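Side-chain contacts in alpha-1,2-mannosyltransferase (Ktr4), putative (Neosartorya fumigata, PDB 7BOP), which belongs to a family of fungal mannosyltransferases in the GT-A clan and binds guanosine-5'-diphosphate and a manganese ion: residues L49-A52 with D53-D56; R209-D213 with R214-Y218. All coordinates share one frame; numbering follows the deposited sequence.

Contact 1 of 2, residues L49-A52 with D53-D56; sequences LWRA and DDND. With NA (sodium ion), chain I.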
ATOM      1  N   LEU A  49      -1.586   3.208  24.087  1.00 33.26           N
ATOM      2  CA  LEU A  49      -2.515   3.276  22.963  1.00 33.88           C
ATOM      3  C   LEU A  49      -3.584   4.312  23.284  1.00 34.54           C
ATOM      4  O   LEU A  49      -4.062   4.386  24.411  1.00 34.74           O
ATOM      5  CB  LEU A  49      -3.154   1.910  22.712  1.00 33.83           C
ATOM      6  CG  LEU A  49      -2.184   0.773  22.348  1.00 34.60           C
ATOM      7  CD1 LEU A  49      -2.895  -0.573  22.305  1.00 35.19           C
ATOM      8  CD2 LEU A  49      -1.478   1.064  21.032  1.00 34.99           C
ATOM      9  N   TRP A  50      -3.953   5.100  22.285  1.00 34.87           N
ATOM     10  CA  TRP A  50      -4.989   6.116  22.429  1.00 34.01           C
ATOM     11  C   TRP A  50      -6.349   5.486  22.169  1.00 34.78           C
ATOM     12  O   TRP A  50      -6.597   4.983  21.067  1.00 35.04           O
ATOM     13  CB  TRP A  50      -4.713   7.274  21.475  1.00 34.52           C
ATOM     14  CG  TRP A  50      -3.479   8.005  21.851  1.00 34.87           C
ATOM     15  CD1 TRP A  50      -2.209   7.770  21.407  1.00 36.16           C
ATOM     16  CD2 TRP A  50      -3.384   9.062  22.805  1.00 36.87           C
ATOM     17  NE1 TRP A  50      -1.327   8.644  22.005  1.00 35.46           N
ATOM     18  CE2 TRP A  50      -2.024   9.442  22.876  1.00 37.52           C
ATOM     19  CE3 TRP A  50      -4.319   9.732  23.605  1.00 39.17           C
ATOM     20  CZ2 TRP A  50      -1.571  10.467  23.726  1.00 40.14           C
ATOM     21  CZ3 TRP A  50      -3.875  10.757  24.447  1.00 40.73           C
ATOM     22  CH2 TRP A  50      -2.512  11.116  24.498  1.00 40.76           C
ATOM     23  N   ARG A  51      -7.213   5.506  23.194  1.00 35.20           N
ATOM     24  CA  ARG A  51      -8.549   4.896  23.161  1.00 36.25           C
ATOM     25  C   ARG A  51      -9.655   5.915  22.917  1.00 35.60           C
ATOM     26  O   ARG A  51      -9.566   7.054  23.373  1.00 34.95           O
ATOM     27  CB  ARG A  51      -8.869   4.227  24.502  1.00 38.14           C
ATOM     28  CG  ARG A  51      -7.813   3.279  25.044  1.00 39.90           C
ATOM     29  CD  ARG A  51      -7.735   2.051  24.185  1.00 40.10           C
ATOM     30  NE  ARG A  51      -6.827   1.046  24.731  1.00 40.09           N
ATOM     31  CZ  ARG A  51      -6.569  -0.114  24.134  1.00 40.13           C
ATOM     32  NH1 ARG A  51      -7.147  -0.406  22.966  1.00 36.84           N
ATOM     33  NH2 ARG A  51      -5.731  -0.981  24.699  1.00 39.20           N
ATOM     34  N   ALA A  52     -10.714   5.482  22.240  1.00 34.43           N
ATOM     35  CA  ALA A  52     -11.873   6.340  21.990  1.00 37.87           C
ATOM     36  C   ALA A  52     -12.685   6.617  23.263  1.00 39.40           C
ATOM     37  O   ALA A  52     -13.287   7.688  23.388  1.00 39.46           O
ATOM     38  CB  ALA A  52     -12.776   5.727  20.935  1.00 38.47           C
ATOM     39  N   ASP A  53     -12.705   5.658  24.185  1.00 38.74           N
ATOM     40  CA  ASP A  53     -13.567   5.747  25.370  1.00 44.51           C
ATOM     41  C   ASP A  53     -13.066   6.716  26.445  1.00 43.87           C
ATOM     42  O   ASP A  53     -13.850   7.099  27.296  1.00 44.99           O
ATOM     43  CB  ASP A  53     -13.856   4.367  25.977  1.00 50.15           C
ATOM     44  CG  ASP A  53     -12.611   3.541  26.170  1.00 57.70           C
ATOM     45  OD1 ASP A  53     -12.131   2.969  25.160  1.00 69.85           O
ATOM     46  OD2 ASP A  53     -12.110   3.466  27.308  1.00 66.86           O
ATOM     47  N   ASP A  54     -11.796   7.124  26.420  1.00 40.36           N
ATOM     48  CA  ASP A  54     -11.327   8.143  27.371  1.00 40.03           C
ATOM     49  C   ASP A  54     -10.629   9.334  26.706  1.00 36.24           C
ATOM     50  O   ASP A  54      -9.804  10.011  27.323  1.00 35.35           O
ATOM     51  CB  ASP A  54     -10.471   7.505  28.481  1.00 44.44           C
ATOM     52  CG  ASP A  54      -9.247   6.811  27.951  1.00 44.72           C
ATOM     53  OD1 ASP A  54      -9.039   6.832  26.724  1.00 44.89           O
ATOM     54  OD2 ASP A  54      -8.494   6.251  28.769  1.00 45.72           O
ATOM     55  N   ASN A  55     -10.986   9.593  25.452  1.00 34.27           N
ATOM     56  CA  ASN A  55     -10.565  10.801  24.743  1.00 33.85           C
ATOM     57  C   ASN A  55     -11.734  11.418  24.014  1.00 33.18           C
ATOM     58  O   ASN A  55     -12.744  10.755  23.759  1.00 33.93           O
ATOM     59  CB  ASN A  55      -9.472  10.479  23.721  1.00 33.54           C
ATOM     60  CG  ASN A  55      -8.128  10.261  24.373  1.00 33.96           C
ATOM     61  OD1 ASN A  55      -7.467  11.218  24.758  1.00 34.22           O
ATOM     62  ND2 ASN A  55      -7.725   9.000  24.518  1.00 34.65           N
ATOM     63  N   ASP A  56     -11.563  12.687  23.661  1.00 31.86           N
ATOM     64  CA  ASP A  56     -12.503  13.390  22.811  1.00 32.57           C
ATOM     65  C   ASP A  56     -12.209  13.072  21.339  1.00 32.18           C
ATOM     66  O   ASP A  56     -11.334  13.672  20.744  1.00 33.40           O
ATOM     67  CB  ASP A  56     -12.385  14.901  23.062  1.00 31.49           C
ATOM     68  CG  ASP A  56     -13.310  15.719  22.192  1.00 31.51           C
ATOM     69  OD1 ASP A  56     -14.169  15.144  21.479  1.00 32.39           O
ATOM     70  OD2 ASP A  56     -13.168  16.965  22.239  1.00 31.76           O
TER
HETATM   71 NA    NA I 403     -14.586   9.500  23.639  1.00 36.89          NA
HETATM   72  O   HOH W   1      -6.381   6.512  25.682  1.00 35.66           O
HETATM   73  O   HOH W   2     -15.237  10.465  21.571  1.00 33.94           O
HETATM   74  O   HOH W   3     -16.424   8.156  23.983  1.00 42.76           O

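Contact 2 of 2, residues R209-D213 with R214-Y218; sequences RFMED and RNLTY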
ATOM      1  N   ARG A 209      -2.025   7.736  15.692  1.00 31.24           N
ATOM      2  CA  ARG A 209      -1.204   8.136  16.832  1.00 32.01           C
ATOM      3  C   ARG A 209      -0.321   6.999  17.334  1.00 31.02           C
ATOM      4  O   ARG A 209       0.736   7.251  17.898  1.00 30.56           O
ATOM      5  CB  ARG A 209      -2.068   8.717  17.941  1.00 34.02           C
ATOM      6  CG  ARG A 209      -2.767   9.985  17.474  1.00 34.22           C
ATOM      7  CD  ARG A 209      -3.425  10.728  18.619  1.00 35.62           C
ATOM      8  NE  ARG A 209      -2.443  11.325  19.529  1.00 36.61           N
ATOM      9  CZ  ARG A 209      -2.745  12.049  20.617  1.00 39.19           C
ATOM     10  NH1 ARG A 209      -4.014  12.275  20.959  1.00 37.58           N
ATOM     11  NH2 ARG A 209      -1.765  12.540  21.371  1.00 39.27           N
ATOM     12  N   PHE A 210      -0.733   5.755  17.097  1.00 30.23           N
ATOM     13  CA  PHE A 210       0.176   4.616  17.273  1.00 30.30           C
ATOM     14  C   PHE A 210       1.436   4.831  16.429  1.00 29.29           C
ATOM     15  O   PHE A 210       2.547   4.740  16.952  1.00 30.46           O
ATOM     16  CB  PHE A 210      -0.529   3.286  16.939  1.00 31.02           C
ATOM     17  CG  PHE A 210       0.416   2.141  16.722  1.00 30.44           C
ATOM     18  CD1 PHE A 210       0.964   1.470  17.804  1.00 32.04           C
ATOM     19  CD2 PHE A 210       0.780   1.758  15.438  1.00 32.88           C
ATOM     20  CE1 PHE A 210       1.856   0.413  17.609  1.00 34.76           C
ATOM     21  CE2 PHE A 210       1.661   0.699  15.235  1.00 33.63           C
ATOM     22  CZ  PHE A 210       2.202   0.029  16.322  1.00 32.83           C
ATOM     23  N   MET A 211       1.252   5.175  15.152  1.00 29.98           N
ATOM     24  CA  MET A 211       2.365   5.459  14.230  1.00 32.03           C
ATOM     25  C   MET A 211       3.192   6.651  14.720  1.00 33.82           C
ATOM     26  O   MET A 211       4.422   6.583  14.796  1.00 31.56           O
ATOM     27  CB  MET A 211       1.880   5.787  12.816  1.00 33.00           C
ATOM     28  CG  MET A 211       1.071   4.706  12.112  1.00 37.16           C
ATOM     29  SD  MET A 211       2.072   3.389  11.442  1.00 40.02           S
ATOM     30  CE  MET A 211       2.941   4.207  10.111  1.00 36.66           C
ATOM     31  N   GLU A 212       2.501   7.742  15.037  1.00 32.85           N
ATOM     32  CA  GLU A 212       3.169   8.978  15.425  1.00 34.18           C
ATOM     33  C   GLU A 212       3.992   8.856  16.701  1.00 33.25           C
ATOM     34  O   GLU A 212       5.136   9.309  16.731  1.00 35.17           O
ATOM     35  CB  GLU A 212       2.159  10.117  15.554  1.00 35.72           C
ATOM     36  CG  GLU A 212       2.818  11.457  15.818  1.00 38.55           C
ATOM     37  CD  GLU A 212       1.889  12.624  15.593  1.00 39.98           C
ATOM     38  OE1 GLU A 212       2.366  13.643  15.058  1.00 46.18           O
ATOM     39  OE2 GLU A 212       0.705  12.530  15.948  1.00 40.44           O
ATOM     40  N   ASP A 213       3.433   8.231  17.728  1.00 32.85           N
ATOM     41  CA  ASP A 213       4.121   8.088  19.016  1.00 35.03           C
ATOM     42  C   ASP A 213       5.357   7.222  18.916  1.00 35.99           C
ATOM     43  O   ASP A 213       6.264   7.378  19.726  1.00 35.56           O
ATOM     44  CB  ASP A 213       3.206   7.481  20.084  1.00 35.50           C
ATOM     45  CG  ASP A 213       2.063   8.401  20.474  1.00 36.72           C
ATOM     46  OD1 ASP A 213       2.107   9.583  20.095  1.00 36.93           O
ATOM     47  OD2 ASP A 213       1.120   7.918  21.133  1.00 36.27           O
ATOM     48  N   ARG A 214       5.392   6.313  17.936  1.00 35.08           N
ATOM     49  CA  ARG A 214       6.565   5.449  17.721  1.00 34.89           C
ATOM     50  C   ARG A 214       7.451   5.873  16.538  1.00 34.33           C
ATOM     51  O   ARG A 214       8.375   5.145  16.161  1.00 34.25           O
ATOM     52  CB  ARG A 214       6.078   4.008  17.554  1.00 34.82           C
ATOM     53  CG  ARG A 214       5.523   3.427  18.832  1.00 35.09           C
ATOM     54  CD  ARG A 214       4.566   2.276  18.574  1.00 35.67           C
ATOM     55  NE  ARG A 214       3.896   1.880  19.806  1.00 37.11           N
ATOM     56  CZ  ARG A 214       2.901   2.555  20.387  1.00 36.89           C
ATOM     57  NH1 ARG A 214       2.419   3.675  19.845  1.00 36.73           N
ATOM     58  NH2 ARG A 214       2.367   2.090  21.513  1.00 36.69           N
ATOM     59  N   ASN A 215       7.179   7.047  15.970  1.00 33.84           N
ATOM     60  CA  ASN A 215       7.871   7.570  14.786  1.00 36.33           C
ATOM     61  C   ASN A 215       7.915   6.568  13.624  1.00 35.67           C
ATOM     62  O   ASN A 215       8.932   6.432  12.930  1.00 35.94           O
ATOM     63  CB  ASN A 215       9.272   8.056  15.172  1.00 37.92           C
ATOM     64  CG  ASN A 215       9.218   9.194  16.173  1.00 40.49           C
ATOM     65  OD1 ASN A 215       8.630  10.233  15.896  1.00 44.82           O
ATOM     66  ND2 ASN A 215       9.810   9.004  17.328  1.00 43.32           N
ATOM     67  N   LEU A 216       6.799   5.873  13.415  1.00 32.98           N
ATOM     68  CA  LEU A 216       6.728   4.879  12.359  1.00 32.24           C
ATOM     69  C   LEU A 216       6.518   5.534  11.006  1.00 31.73           C
ATOM     70  O   LEU A 216       5.884   6.592  10.880  1.00 29.32           O
ATOM     71  CB  LEU A 216       5.646   3.836  12.647  1.00 32.53           C
ATOM     72  CG  LEU A 216       5.809   3.074  13.966  1.00 32.77           C
ATOM     73  CD1 LEU A 216       4.728   2.015  14.098  1.00 33.45           C
ATOM     74  CD2 LEU A 216       7.185   2.442  14.147  1.00 33.51           C
ATOM     75  N   THR A 217       7.076   4.883   9.987  1.00 29.20           N
ATOM     76  CA  THR A 217       7.083   5.379   8.634  1.00 28.14           C
ATOM     77  C   THR A 217       5.963   4.761   7.809  1.00 28.03           C
ATOM     78  O   THR A 217       5.377   5.434   6.976  1.00 29.02           O
ATOM     79  CB  THR A 217       8.454   5.087   7.985  1.00 28.72           C
ATOM     80  OG1 THR A 217       9.467   5.734   8.753  1.00 29.06           O
ATOM     81  CG2 THR A 217       8.523   5.553   6.553  1.00 27.63           C
ATOM     82  N   TYR A 218       5.671   3.482   8.026  1.00 28.49           N
ATOM     83  CA  TYR A 218       4.793   2.756   7.112  1.00 28.91           C
ATOM     84  C   TYR A 218       4.239   1.519   7.754  1.00 27.65           C
ATOM     85  O   TYR A 218       4.926   0.859   8.535  1.00 28.06           O
ATOM     86  CB  TYR A 218       5.599   2.368   5.880  1.00 28.59           C
ATOM     87  CG  TYR A 218       4.854   1.787   4.712  1.00 29.26           C
ATOM     88  CD1 TYR A 218       4.304   2.608   3.734  1.00 29.00           C
ATOM     89  CD2 TYR A 218       4.774   0.404   4.533  1.00 30.06           C
ATOM     90  CE1 TYR A 218       3.682   2.074   2.621  1.00 29.67           C
ATOM     91  CE2 TYR A 218       4.153  -0.145   3.422  1.00 29.25           C
ATOM     92  CZ  TYR A 218       3.605   0.685   2.469  1.00 30.80           C
ATOM     93  OH  TYR A 218       2.996   0.123   1.365  1.00 30.05           O
TER
HETATM   94  O   HOH W   4       6.394  11.585  15.315  1.00 66.10           O
HETATM   95  O   HOH W   5       0.056   5.279  20.603  1.00 36.93           O

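Contact 1 of 2, residues L49-A52 with D53-D56
Asn55 turns its amide back to the Arg51 carbonyl and the edge of the Trp50 indole at the close of a type I beta turn, Ala52 to Asn55, a worked case of a surface loop tied by an amide, a water and a metal. Asn55 CB lies 3.4 Å from Arg51 O. CG sits level with the Trp50 indole, off its six-membered edge, and there the chain divides. Asn55 ND2 gives its N-H to Arg51 O at 2.9 Å, almost straight at 170°; the acceptor lies in the amide plane and the donor on a carbonyl lone pair, so the bond fixes the rotation of the amide. On the other branch Asn55 OD1 lies 3.6 Å from Trp50 CZ3, with amide and ring planes turned 52° apart. The indole N-H goes to Asp213. On the other flank, Asp54 CG stands between its own N and carbonyl carbon (chi1 60°), which swings Asp54 OD1 back to within 3.4 Å of Arg51 CB. A water joins this oxygen to Arg51 N, while the Arg51 guanidinium reaches away to a salt bridge with Glu44. The turn's end carbonyls converge on sodium, Ala52 O and Asn55 O each binding it at 2.2 Å, with two waters beside them.

Contact 2 of 2, residues R209-D213 with R214-Y218
With Phe210 CG opposite its own backbone N (chi1 164°) and Arg214 stretched from CG to NE before turning at chi4 (76°), ring and guanidinium meet one helical turn apart. Phe210 CD1 lies over one guanidinium face, displaced toward the rim, the planes 31° apart, and Phe210 CE1 comes within 3.3 Å of Arg214 NE. Arg214 NH1 donates to Phe210 O at 3.1 Å, in the carbonyl plane and on a lone pair. A water in the guanidinium plane accepts from Arg214 NH1 and probably donates to Asp213 OD2, which also takes the Trp50 NE1 hydrogen bond; NH2 is taken by the carbonyls of Glu46 and His48, so the group is gripped at both terminal nitrogens. Beyond it, Leu216 CD1 packs at 3.5 Å from Phe210 CE2. Met211, bent twice along its chain, curls its methyl CE against Leu216 CB at 3.7 Å. One water spans Glu212 O and Asn215 OD1. The backbone brings Leu216 back beside Met211: Leu216 N binds Met211 O at 2.8 Å and Asn215 N binds Glu212 O at 3.1 Å, while Asn215 takes positive phi as the C-prime residue. This is the Schellman motif, here ending helix 207-213 before strand 218-224.

Overall arrangement
Contact 1 lies at the surface, in the loop between strands 30-31 and 69-74, whereas contact 2 is partly buried where a helix hands over to a strand of the mixed sheet. Their centres are about 17 Å apart. Chemistry follows place: the outer turn is held by an amide, a water and sodium, the inner one joins apolar packing and backbone capping to an arginine laid on a phenyl ring. The two nevertheless touch. Besides the indole N-H bond to Asp213, Arg209 makes a cation-pi contact with Trp50, and Leu49 CD2 packs near Phe210 CD1, fastening the sodium-bearing loop to helix 207-213.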